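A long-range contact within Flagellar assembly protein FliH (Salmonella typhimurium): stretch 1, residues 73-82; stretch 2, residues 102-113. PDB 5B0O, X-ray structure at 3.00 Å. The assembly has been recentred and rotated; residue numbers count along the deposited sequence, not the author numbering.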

# COMPACT_ATOMS: atom_id res chain seq x y z
N PRO E 73 -26.34 -31.00 -10.35
CA PRO E 73 -24.88 -30.97 -10.42
C PRO E 73 -24.37 -31.83 -11.56
O PRO E 73 -24.91 -32.91 -11.80
N GLN E 74 -23.34 -31.35 -12.26
CA GLN E 74 -22.68 -32.13 -13.30
C GLN E 74 -21.17 -32.00 -13.19
O GLN E 74 -20.63 -30.90 -13.15
N LEU E 75 -20.48 -33.14 -13.10
CA LEU E 75 -19.02 -33.18 -13.08
C LEU E 75 -18.51 -33.29 -14.50
O LEU E 75 -19.05 -34.05 -15.31
N ARG E 76 -17.48 -32.51 -14.82
CA ARG E 76 -16.90 -32.50 -16.15
C ARG E 76 -15.42 -32.79 -16.07
O ARG E 76 -14.72 -32.21 -15.24
N VAL E 77 -14.95 -33.67 -16.94
CA VAL E 77 -13.53 -33.94 -17.06
C VAL E 77 -13.20 -34.07 -18.54
O VAL E 77 -14.09 -34.20 -19.38
N HIS E 78 -11.91 -34.01 -18.87
CA HIS E 78 -11.47 -34.21 -20.24
C HIS E 78 -11.88 -35.60 -20.70
O HIS E 78 -11.71 -36.57 -19.96
N PRO E 79 -12.40 -35.71 -21.93
CA PRO E 79 -12.85 -37.01 -22.44
C PRO E 79 -11.83 -38.12 -22.20
O PRO E 79 -12.22 -39.28 -22.07
N ASP E 80 -10.55 -37.76 -22.13
CA ASP E 80 -9.48 -38.72 -21.88
C ASP E 80 -9.44 -39.29 -20.45
O ASP E 80 -9.03 -40.44 -20.25
N ASP E 81 -9.83 -38.48 -19.47
CA ASP E 81 -9.98 -38.97 -18.10
C ASP E 81 -11.37 -39.57 -17.92
O ASP E 81 -11.62 -40.30 -16.96
N LEU E 82 -12.27 -39.27 -18.85
CA LEU E 82 -13.70 -39.56 -18.68
C LEU E 82 -14.05 -41.03 -18.46
O LEU E 82 -14.67 -41.37 -17.46
N GLY E 102 -18.05 -35.19 -20.80
CA GLY E 102 -16.71 -34.79 -21.18
C GLY E 102 -16.70 -33.31 -21.47
O GLY E 102 -17.62 -32.78 -22.10
N ASP E 103 -15.65 -32.63 -21.01
CA ASP E 103 -15.40 -31.25 -21.41
C ASP E 103 -14.03 -31.18 -22.07
O ASP E 103 -13.01 -31.45 -21.43
N PRO E 104 -14.01 -30.82 -23.36
CA PRO E 104 -12.76 -30.84 -24.12
C PRO E 104 -11.73 -29.84 -23.60
O PRO E 104 -10.53 -30.01 -23.85
N THR E 105 -12.18 -28.82 -22.87
CA THR E 105 -11.29 -27.73 -22.49
C THR E 105 -10.68 -27.90 -21.10
O THR E 105 -9.94 -27.03 -20.64
N LEU E 106 -10.98 -29.00 -20.43
CA LEU E 106 -10.32 -29.25 -19.16
C LEU E 106 -9.05 -30.04 -19.42
O LEU E 106 -9.03 -30.93 -20.27
N HIS E 107 -7.98 -29.69 -18.73
CA HIS E 107 -6.75 -30.45 -18.85
C HIS E 107 -6.83 -31.70 -17.99
O HIS E 107 -7.58 -31.75 -17.02
N HIS E 108 -6.07 -32.72 -18.37
CA HIS E 108 -6.03 -33.98 -17.65
C HIS E 108 -5.69 -33.77 -16.18
O HIS E 108 -4.86 -32.93 -15.85
N GLY E 109 -6.35 -34.51 -15.29
CA GLY E 109 -6.01 -34.47 -13.87
C GLY E 109 -6.74 -33.38 -13.12
O GLY E 109 -6.39 -33.05 -11.98
N GLY E 110 -7.78 -32.83 -13.74
CA GLY E 110 -8.55 -31.74 -13.18
C GLY E 110 -9.99 -31.78 -13.63
O GLY E 110 -10.31 -32.39 -14.65
N CYS E 111 -10.87 -31.12 -12.88
CA CYS E 111 -12.30 -31.23 -13.11
C CYS E 111 -13.06 -30.01 -12.61
O CYS E 111 -12.52 -29.17 -11.89
N LYS E 112 -14.32 -29.90 -13.02
CA LYS E 112 -15.21 -28.89 -12.46
C LYS E 112 -16.57 -29.51 -12.21
O LYS E 112 -17.05 -30.32 -13.01
N VAL E 113 -17.20 -29.13 -11.11
CA VAL E 113 -18.57 -29.51 -10.81
C VAL E 113 -19.46 -28.29 -10.96
O VAL E 113 -19.22 -27.26 -10.34

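Pro73 opens the contact loosely, its CB 4.5 Å from Val113 CG1. Gln74 points away from stretch 2; with chi1 p and chi2 t, its OE1 accepts from Arg76 NE (2.8 Å) and Arg76 NH2 (2.6 Å), a pairing within the strand.

Leu75 (t, p) shares a sheet face with its antiparallel bridge partner Val113 (t): Leu75 CD1 lies 4.0 Å from Val113 CG2 and 3.6 Å from Cys111 CB. Arg76 takes the other face with Lys112, fixed by the bonds Arg76 N to Lys112 O (2.9 Å, 153°) and Lys112 N to Arg76 O (3.2 Å, 160°). Its CB meets Leu106 CD1 at 3.8 Å and Asp103 CB at 3.9 Å. Arg76 NH1 and Asp103 OD1 are 4.4 Å apart, the oxygen well out of the guanidinium plane, so charge proximity alone links them.

Val77 (t) sets CG2 3.8 Å from Cys111 CB, while Asp103 N donates to Val77 O (2.7 Å, 167°). His78 (chi1 t) turns its ring edge toward the face of His108, centroids 4.4 Å apart and planes at 71°.

Both aspartates are m at chi1 and point toward stretch 2. Asp80 OD2 accepts from His108 NE2 (3.2 Å, 152°); Asp81 OD2 accepts from Gly109 N (3.0 Å, 156°), anchoring the His107–Gly110 type II turn. Leu82 CD1 finally approaches Gly102 N at 3.2 Å.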

# COMPACT_ATOMS: atom_id res chain seq x y z
CB PRO E 73 -24.46 -31.59 -9.08
CG PRO E 73 -25.63 -31.38 -8.19
CD PRO E 73 -26.82 -31.55 -9.07
CB GLN E 74 -23.17 -31.72 -14.69
CG GLN E 74 -22.42 -30.54 -15.31
CD GLN E 74 -23.01 -30.10 -16.64
OE1 GLN E 74 -22.67 -29.04 -17.17
NE2 GLN E 74 -23.91 -30.92 -17.19
CB LEU E 75 -18.52 -34.37 -12.25
CG LEU E 75 -17.05 -34.78 -12.37
CD1 LEU E 75 -16.15 -33.68 -11.86
CD2 LEU E 75 -16.79 -36.06 -11.59
CB ARG E 76 -17.09 -31.14 -16.82
CG ARG E 76 -18.51 -30.66 -16.90
CD ARG E 76 -18.55 -29.22 -17.37
NE ARG E 76 -19.86 -28.61 -17.15
CZ ARG E 76 -20.11 -27.31 -17.30
NH1 ARG E 76 -19.13 -26.49 -17.68
NH2 ARG E 76 -21.32 -26.83 -17.08
CB VAL E 77 -13.14 -35.22 -16.33
CG1 VAL E 77 -11.63 -35.35 -16.29
CG2 VAL E 77 -13.68 -35.20 -14.92
CB HIS E 78 -9.96 -34.06 -20.34
CG HIS E 78 -9.45 -33.92 -21.75
ND1 HIS E 78 -8.22 -34.38 -22.14
CD2 HIS E 78 -10.01 -33.36 -22.84
CE1 HIS E 78 -8.04 -34.12 -23.42
NE2 HIS E 78 -9.11 -33.49 -23.87
CB PRO E 79 -13.00 -36.73 -23.94
CG PRO E 79 -13.48 -35.30 -23.98
CD PRO E 79 -12.82 -34.60 -22.80
CB ASP E 80 -8.13 -38.12 -22.23
CG ASP E 80 -7.95 -37.96 -23.72
OD1 ASP E 80 -8.92 -38.20 -24.47
OD2 ASP E 80 -6.83 -37.59 -24.13
CB ASP E 81 -9.81 -37.84 -17.08
CG ASP E 81 -8.39 -37.34 -16.98
OD1 ASP E 81 -7.45 -38.15 -16.90
OD2 ASP E 81 -8.22 -36.10 -16.96
CB LEU E 82 -14.51 -39.02 -19.87
CG LEU E 82 -16.02 -39.24 -19.81
CD1 LEU E 82 -16.75 -38.14 -20.54
CD2 LEU E 82 -16.40 -40.58 -20.38
CB ASP E 103 -15.48 -30.29 -20.23
CG ASP E 103 -15.62 -28.84 -20.67
OD1 ASP E 103 -16.77 -28.39 -20.88
OD2 ASP E 103 -14.59 -28.15 -20.81
CB PRO E 104 -13.21 -30.44 -25.52
CG PRO E 104 -14.44 -29.63 -25.30
CD PRO E 104 -15.12 -30.25 -24.13
CB THR E 105 -12.01 -26.39 -22.56
OG1 THR E 105 -12.84 -26.23 -21.40
CG2 THR E 105 -12.87 -26.32 -23.80
CB LEU E 106 -11.25 -29.99 -18.18
CG LEU E 106 -12.58 -29.31 -17.84
CD1 LEU E 106 -13.42 -30.17 -16.91
CD2 LEU E 106 -12.38 -27.93 -17.23
CB HIS E 107 -5.54 -29.61 -18.47
CG HIS E 107 -5.44 -28.32 -19.24
ND1 HIS E 107 -6.19 -27.21 -18.93
CD2 HIS E 107 -4.67 -27.97 -20.29
CE1 HIS E 107 -5.88 -26.23 -19.76
NE2 HIS E 107 -4.96 -26.67 -20.60
CB HIS E 108 -4.98 -34.91 -18.27
CG HIS E 108 -5.16 -35.14 -19.74
ND1 HIS E 108 -5.18 -34.11 -20.66
CD2 HIS E 108 -5.30 -36.28 -20.45
CE1 HIS E 108 -5.34 -34.62 -21.87
NE2 HIS E 108 -5.42 -35.93 -21.77
CB CYS E 111 -12.83 -32.45 -12.38
SG CYS E 111 -12.61 -32.32 -10.61
CB LYS E 112 -15.36 -27.69 -13.40
CG LYS E 112 -14.09 -26.88 -13.64
CD LYS E 112 -14.40 -25.64 -14.46
CE LYS E 112 -13.14 -25.05 -15.08
NZ LYS E 112 -13.37 -23.67 -15.56
CB VAL E 113 -18.71 -30.04 -9.38
CG1 VAL E 113 -20.11 -30.56 -9.16
CG2 VAL E 113 -17.68 -31.14 -9.13